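PDB 2W8D: processed glycerol phosphate lipoteichoic acid synthase 2 from Bacillus subtilis, which belongs to the sulfatase-like family of the alkaline phosphatase clan and carries a magnesium ion in its C-terminal domain. Local coordinates for residues E40-D48 against Q286-I294. Sequence-based numbering, arbitrary orientation.
With MG (magnesium ion), chain C.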
ATOM      1  N   GLU A  40      -8.152   2.064   3.920  1.00 15.91           N
ATOM      2  CA  GLU A  40      -8.291   3.495   3.683  1.00 15.63           C
ATOM      3  C   GLU A  40      -7.884   4.368   4.881  1.00 16.20           C
ATOM      4  O   GLU A  40      -8.433   4.202   6.003  1.00 15.88           O
ATOM      5  CB  GLU A  40      -9.760   3.796   3.327  1.00 15.86           C
ATOM      6  CG  GLU A  40     -10.067   5.218   2.879  1.00 15.20           C
ATOM      7  CD  GLU A  40      -9.085   5.776   1.857  1.00 16.12           C
ATOM      8  OE1 GLU A  40      -8.985   5.232   0.719  1.00 14.09           O
ATOM      9  OE2 GLU A  40      -8.394   6.770   2.205  1.00 15.86           O
ATOM     10  N   SER A  41      -6.953   5.302   4.627  1.00 15.80           N
ATOM     11  CA  SER A  41      -6.603   6.381   5.566  1.00 15.92           C
ATOM     12  C   SER A  41      -6.150   5.884   6.940  1.00 16.65           C
ATOM     13  O   SER A  41      -6.204   6.632   7.912  1.00 16.28           O
ATOM     14  CB  SER A  41      -7.791   7.323   5.756  1.00 15.43           C
ATOM     15  OG  SER A  41      -8.104   8.049   4.580  1.00 16.03           O
ATOM     16  N   LEU A  42      -5.723   4.620   7.014  1.00 17.29           N
ATOM     17  CA  LEU A  42      -5.332   3.996   8.284  1.00 17.65           C
ATOM     18  C   LEU A  42      -3.835   4.164   8.611  1.00 17.84           C
ATOM     19  O   LEU A  42      -2.963   3.711   7.862  1.00 18.84           O
ATOM     20  CB  LEU A  42      -5.715   2.522   8.270  1.00 16.83           C
ATOM     21  CG  LEU A  42      -5.615   1.904   9.671  1.00 19.38           C
ATOM     22  CD1 LEU A  42      -6.690   2.476  10.604  1.00 18.50           C
ATOM     23  CD2 LEU A  42      -5.673   0.376   9.615  1.00 18.32           C
ATOM     24  N   GLN A  43      -3.542   4.823   9.721  1.00 17.30           N
ATOM     25  CA  GLN A  43      -2.132   5.112  10.128  1.00 16.28           C
ATOM     26  C   GLN A  43      -1.721   4.142  11.236  1.00 15.94           C
ATOM     27  O   GLN A  43      -2.555   3.683  12.002  1.00 14.08           O
ATOM     28  CB  GLN A  43      -1.987   6.571  10.611  1.00 15.17           C
ATOM     29  CG  GLN A  43      -2.242   7.607   9.498  1.00 15.92           C
ATOM     30  CD  GLN A  43      -2.361   9.050   9.979  1.00 18.32           C
ATOM     31  OE1 GLN A  43      -1.407   9.628  10.545  1.00 18.28           O
ATOM     32  NE2 GLN A  43      -3.516   9.655   9.727  1.00 13.03           N
ATOM     33  N   SER A  44      -0.425   3.884  11.337  1.00 16.34           N
ATOM     34  CA  SER A  44       0.116   2.939  12.293  1.00 16.42           C
ATOM     35  C   SER A  44      -0.119   3.332  13.751  1.00 16.44           C
ATOM     36  O   SER A  44      -0.152   2.457  14.593  1.00 16.67           O
ATOM     37  CB  SER A  44       1.624   2.736  12.054  1.00 16.59           C
ATOM     38  OG  SER A  44       1.888   2.017  10.839  1.00 17.51           O
ATOM     39  N   PHE A  45      -0.268   4.620  14.068  1.00 15.84           N
ATOM     40  CA  PHE A  45      -0.511   4.987  15.473  1.00 15.80           C
ATOM     41  C   PHE A  45      -1.765   4.341  16.068  1.00 15.61           C
ATOM     42  O   PHE A  45      -1.838   4.154  17.278  1.00 16.55           O
ATOM     43  CB  PHE A  45      -0.511   6.507  15.720  1.00 15.06           C
ATOM     44  CG  PHE A  45      -1.794   7.189  15.344  1.00 14.43           C
ATOM     45  CD1 PHE A  45      -2.817   7.315  16.257  1.00 14.73           C
ATOM     46  CD2 PHE A  45      -1.971   7.717  14.076  1.00 13.88           C
ATOM     47  CE1 PHE A  45      -4.025   7.944  15.885  1.00 17.09           C
ATOM     48  CE2 PHE A  45      -3.136   8.357  13.721  1.00 15.55           C
ATOM     49  CZ  PHE A  45      -4.177   8.448  14.617  1.00 15.05           C
ATOM     50  N   ILE A  46      -2.736   4.036  15.215  1.00 14.95           N
ATOM     51  CA  ILE A  46      -3.957   3.342  15.584  1.00 15.96           C
ATOM     52  C   ILE A  46      -3.748   1.927  16.136  1.00 15.36           C
ATOM     53  O   ILE A  46      -4.544   1.460  16.958  1.00 14.25           O
ATOM     54  CB  ILE A  46      -4.931   3.272  14.384  1.00 16.47           C
ATOM     55  CG1 ILE A  46      -5.668   4.605  14.300  1.00 20.47           C
ATOM     56  CG2 ILE A  46      -5.975   2.298  14.609  1.00 16.01           C
ATOM     57  CD1 ILE A  46      -6.304   5.029  15.668  1.00 20.90           C
ATOM     58  N   ILE A  47      -2.694   1.258  15.672  1.00 15.39           N
ATOM     59  CA  ILE A  47      -2.372  -0.091  16.117  1.00 16.54           C
ATOM     60  C   ILE A  47      -2.011  -0.048  17.598  1.00 17.20           C
ATOM     61  O   ILE A  47      -1.130   0.716  18.020  1.00 18.79           O
ATOM     62  CB  ILE A  47      -1.249  -0.714  15.259  1.00 15.98           C
ATOM     63  CG1 ILE A  47      -1.672  -0.835  13.794  1.00 18.00           C
ATOM     64  CG2 ILE A  47      -0.879  -2.091  15.764  1.00 17.57           C
ATOM     65  CD1 ILE A  47      -3.030  -1.522  13.548  1.00 16.35           C
ATOM     66  N   ASP A  48      -2.759  -0.798  18.384  1.00 17.68           N
ATOM     67  CA  ASP A  48      -2.616  -0.883  19.843  1.00 18.10           C
ATOM     68  C   ASP A  48      -3.147   0.285  20.595  1.00 17.30           C
ATOM     69  O   ASP A  48      -3.035   0.312  21.810  1.00 17.07           O
ATOM     70  CB  ASP A  48      -1.183  -1.217  20.285  1.00 18.76           C
ATOM     71  CG  ASP A  48      -0.819  -2.661  19.966  1.00 22.34           C
ATOM     72  OD1 ASP A  48      -1.745  -3.488  19.836  1.00 25.14           O
ATOM     73  OD2 ASP A  48       0.370  -2.978  19.811  1.00 27.19           O
ATOM     74  N   GLN A 286       6.947  11.095  11.715  1.00 15.41           N
ATOM     75  CA  GLN A 286       6.746   9.818  12.390  1.00 16.28           C
ATOM     76  C   GLN A 286       5.340   9.288  12.191  1.00 15.92           C
ATOM     77  O   GLN A 286       5.158   8.079  12.171  1.00 15.72           O
ATOM     78  CB  GLN A 286       7.099   9.880  13.909  1.00 16.42           C
ATOM     79  CG  GLN A 286       8.496  10.441  14.204  1.00 17.39           C
ATOM     80  CD  GLN A 286       9.557   9.853  13.278  1.00 20.08           C
ATOM     81  OE1 GLN A 286       9.687   8.646  13.188  1.00 20.97           O
ATOM     82  NE2 GLN A 286      10.309  10.706  12.584  1.00 20.25           N
ATOM     83  N   LEU A 287       4.364  10.189  12.032  1.00 16.20           N
ATOM     84  CA  LEU A 287       2.958   9.787  11.869  1.00 16.37           C
ATOM     85  C   LEU A 287       2.601   9.300  10.445  1.00 16.88           C
ATOM     86  O   LEU A 287       1.446   8.992  10.170  1.00 16.89           O
ATOM     87  CB  LEU A 287       2.014  10.927  12.291  1.00 16.06           C
ATOM     88  CG  LEU A 287       1.953  11.071  13.825  1.00 16.32           C
ATOM     89  CD1 LEU A 287       1.503  12.477  14.243  1.00 14.34           C
ATOM     90  CD2 LEU A 287       1.092   9.945  14.452  1.00 15.26           C
ATOM     91  N   GLN A 288       3.582   9.301   9.542  1.00 16.77           N
ATOM     92  CA  GLN A 288       3.378   8.806   8.187  1.00 16.61           C
ATOM     93  C   GLN A 288       3.602   7.296   8.125  1.00 17.01           C
ATOM     94  O   GLN A 288       3.492   6.719   7.058  1.00 17.26           O
ATOM     95  CB  GLN A 288       4.272   9.545   7.178  1.00 16.15           C
ATOM     96  CG  GLN A 288       4.095  11.103   7.181  1.00 15.45           C
ATOM     97  CD  GLN A 288       2.642  11.561   7.138  1.00 18.92           C
ATOM     98  OE1 GLN A 288       1.926  11.285   6.163  1.00 21.77           O
ATOM     99  NE2 GLN A 288       2.185  12.245   8.192  1.00 16.66           N
ATOM    100  N   ARG A 289       3.932   6.657   9.267  1.00 16.08           N
ATOM    101  CA  ARG A 289       3.884   5.205   9.323  1.00 15.22           C
ATOM    102  C   ARG A 289       2.437   4.747   9.019  1.00 15.33           C
ATOM    103  O   ARG A 289       1.476   5.257   9.617  1.00 14.88           O
ATOM    104  CB  ARG A 289       4.344   4.686  10.695  1.00 15.28           C
ATOM    105  CG  ARG A 289       5.869   4.597  10.878  1.00 13.74           C
ATOM    106  CD  ARG A 289       6.232   4.289  12.326  1.00 12.21           C
ATOM    107  NE  ARG A 289       7.688   4.300  12.523  1.00 14.82           N
ATOM    108  CZ  ARG A 289       8.430   5.397  12.733  1.00 14.14           C
ATOM    109  NH1 ARG A 289       7.872   6.598  12.781  1.00 13.03           N
ATOM    110  NH2 ARG A 289       9.740   5.298  12.900  1.00 14.78           N
ATOM    111  N   VAL A 290       2.303   3.836   8.059  1.00 14.79           N
ATOM    112  CA  VAL A 290       1.068   3.075   7.835  1.00 14.74           C
ATOM    113  C   VAL A 290       1.321   1.565   8.035  1.00 14.62           C
ATOM    114  O   VAL A 290       2.415   1.060   7.745  1.00 13.84           O
ATOM    115  CB  VAL A 290       0.425   3.340   6.445  1.00 13.94           C
ATOM    116  CG1 VAL A 290       0.128   4.861   6.261  1.00 13.23           C
ATOM    117  CG2 VAL A 290       1.327   2.862   5.342  1.00 15.42           C
ATOM    118  N   PRO A 291       0.312   0.847   8.548  1.00 14.64           N
ATOM    119  CA  PRO A 291       0.557  -0.568   8.815  1.00 15.14           C
ATOM    120  C   PRO A 291       0.655  -1.369   7.524  1.00 15.45           C
ATOM    121  O   PRO A 291       0.071  -0.974   6.513  1.00 15.59           O
ATOM    122  CB  PRO A 291      -0.650  -1.012   9.650  1.00 15.63           C
ATOM    123  CG  PRO A 291      -1.732   0.002   9.378  1.00 16.03           C
ATOM    124  CD  PRO A 291      -1.062   1.279   8.846  1.00 14.06           C
ATOM    125  N   LEU A 292       1.461  -2.432   7.562  1.00 14.64           N
ATOM    126  CA  LEU A 292       1.587  -3.373   6.481  1.00 14.89           C
ATOM    127  C   LEU A 292       1.538  -4.734   7.135  1.00 14.95           C
ATOM    128  O   LEU A 292       2.295  -4.983   8.062  1.00 14.74           O
ATOM    129  CB  LEU A 292       2.903  -3.200   5.727  1.00 13.83           C
ATOM    130  CG  LEU A 292       3.156  -4.353   4.733  1.00 13.52           C
ATOM    131  CD1 LEU A 292       2.134  -4.435   3.547  1.00 10.65           C
ATOM    132  CD2 LEU A 292       4.579  -4.296   4.169  1.00 10.62           C
ATOM    133  N   PHE A 293       0.635  -5.585   6.672  1.00 15.14           N
ATOM    134  CA  PHE A 293       0.498  -6.958   7.183  1.00 15.80           C
ATOM    135  C   PHE A 293       0.656  -7.896   5.987  1.00 15.87           C
ATOM    136  O   PHE A 293       0.130  -7.599   4.917  1.00 16.38           O
ATOM    137  CB  PHE A 293      -0.907  -7.197   7.775  1.00 15.77           C
ATOM    138  CG  PHE A 293      -1.208  -6.387   8.987  1.00 16.23           C
ATOM    139  CD1 PHE A 293      -0.926  -6.881  10.243  1.00 17.79           C
ATOM    140  CD2 PHE A 293      -1.788  -5.120   8.881  1.00 15.68           C
ATOM    141  CE1 PHE A 293      -1.202  -6.122  11.398  1.00 16.52           C
ATOM    142  CE2 PHE A 293      -2.079  -4.385  10.019  1.00 16.54           C
ATOM    143  CZ  PHE A 293      -1.778  -4.897  11.285  1.00 13.82           C
ATOM    144  N   ILE A 294       1.407  -8.985   6.153  1.00 15.10           N
ATOM    145  CA  ILE A 294       1.480 -10.025   5.141  1.00 15.00           C
ATOM    146  C   ILE A 294       1.281 -11.378   5.839  1.00 15.38           C
ATOM    147  O   ILE A 294       2.107 -11.778   6.666  1.00 14.42           O
ATOM    148  CB  ILE A 294       2.849 -10.074   4.403  1.00 14.05           C
ATOM    149  CG1 ILE A 294       3.145  -8.796   3.641  1.00 14.83           C
ATOM    150  CG2 ILE A 294       2.890 -11.228   3.448  1.00 16.49           C
ATOM    151  CD1 ILE A 294       4.550  -8.769   3.117  1.00 14.41           C
TER
HETATM  152 MG    MG C1636      -7.338   6.716   0.417  1.00 14.90          MG
HETATM  153  O   HOH W   1       4.066   0.945   9.821  1.00 18.03           O
HETATM  154  O   HOH W   2       1.011   6.510  12.449  1.00 15.73           O
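In the alkaline-phosphatase-like fold, the metal-bearing loop that follows strand 33-39 passes over the residues leading into strand 292-296, which strand 251-257 separates from 33-39, and S44 meets R289 and P291 where the two cross. S44 N donates to R289 O at 2.9 Å; the bond is nearly straight at the hydrogen (177°), although the donor stands above the carbonyl plane. The same carbonyl oxygen also accepts from a water that takes the F45 N-H, so one acceptor serves the first turn of the 3-10 segment twice, once directly and once through solvent. With OG beside its own backbone N (chi1 -70°), the S44 hydroxyl is linked to V290 O by a second water, 2.6 Å from S44 OG. P291 meets two apolar side chains from different directions: L42 CD2 comes to 4.0 Å from P291 CG, the two side chains crossing at about a right angle, and I47 CG1 approaches P291 CB. Farther along, I47 CD1 touches the F293 ring at its edge, 4.3 Å from CZ. At the other end, L287 CD2 packs obliquely against F45 CD2 at 3.8 Å. R289 NH1 donates to both Q286 O and Q286 OE1, while NE bonds to N74 OD1 of strand 70-76. Beyond this crossing, E40 grips magnesium through both carboxylate oxygens, alongside D258 and H259, the metal site at the end of the central sheet that characterises this superfamily.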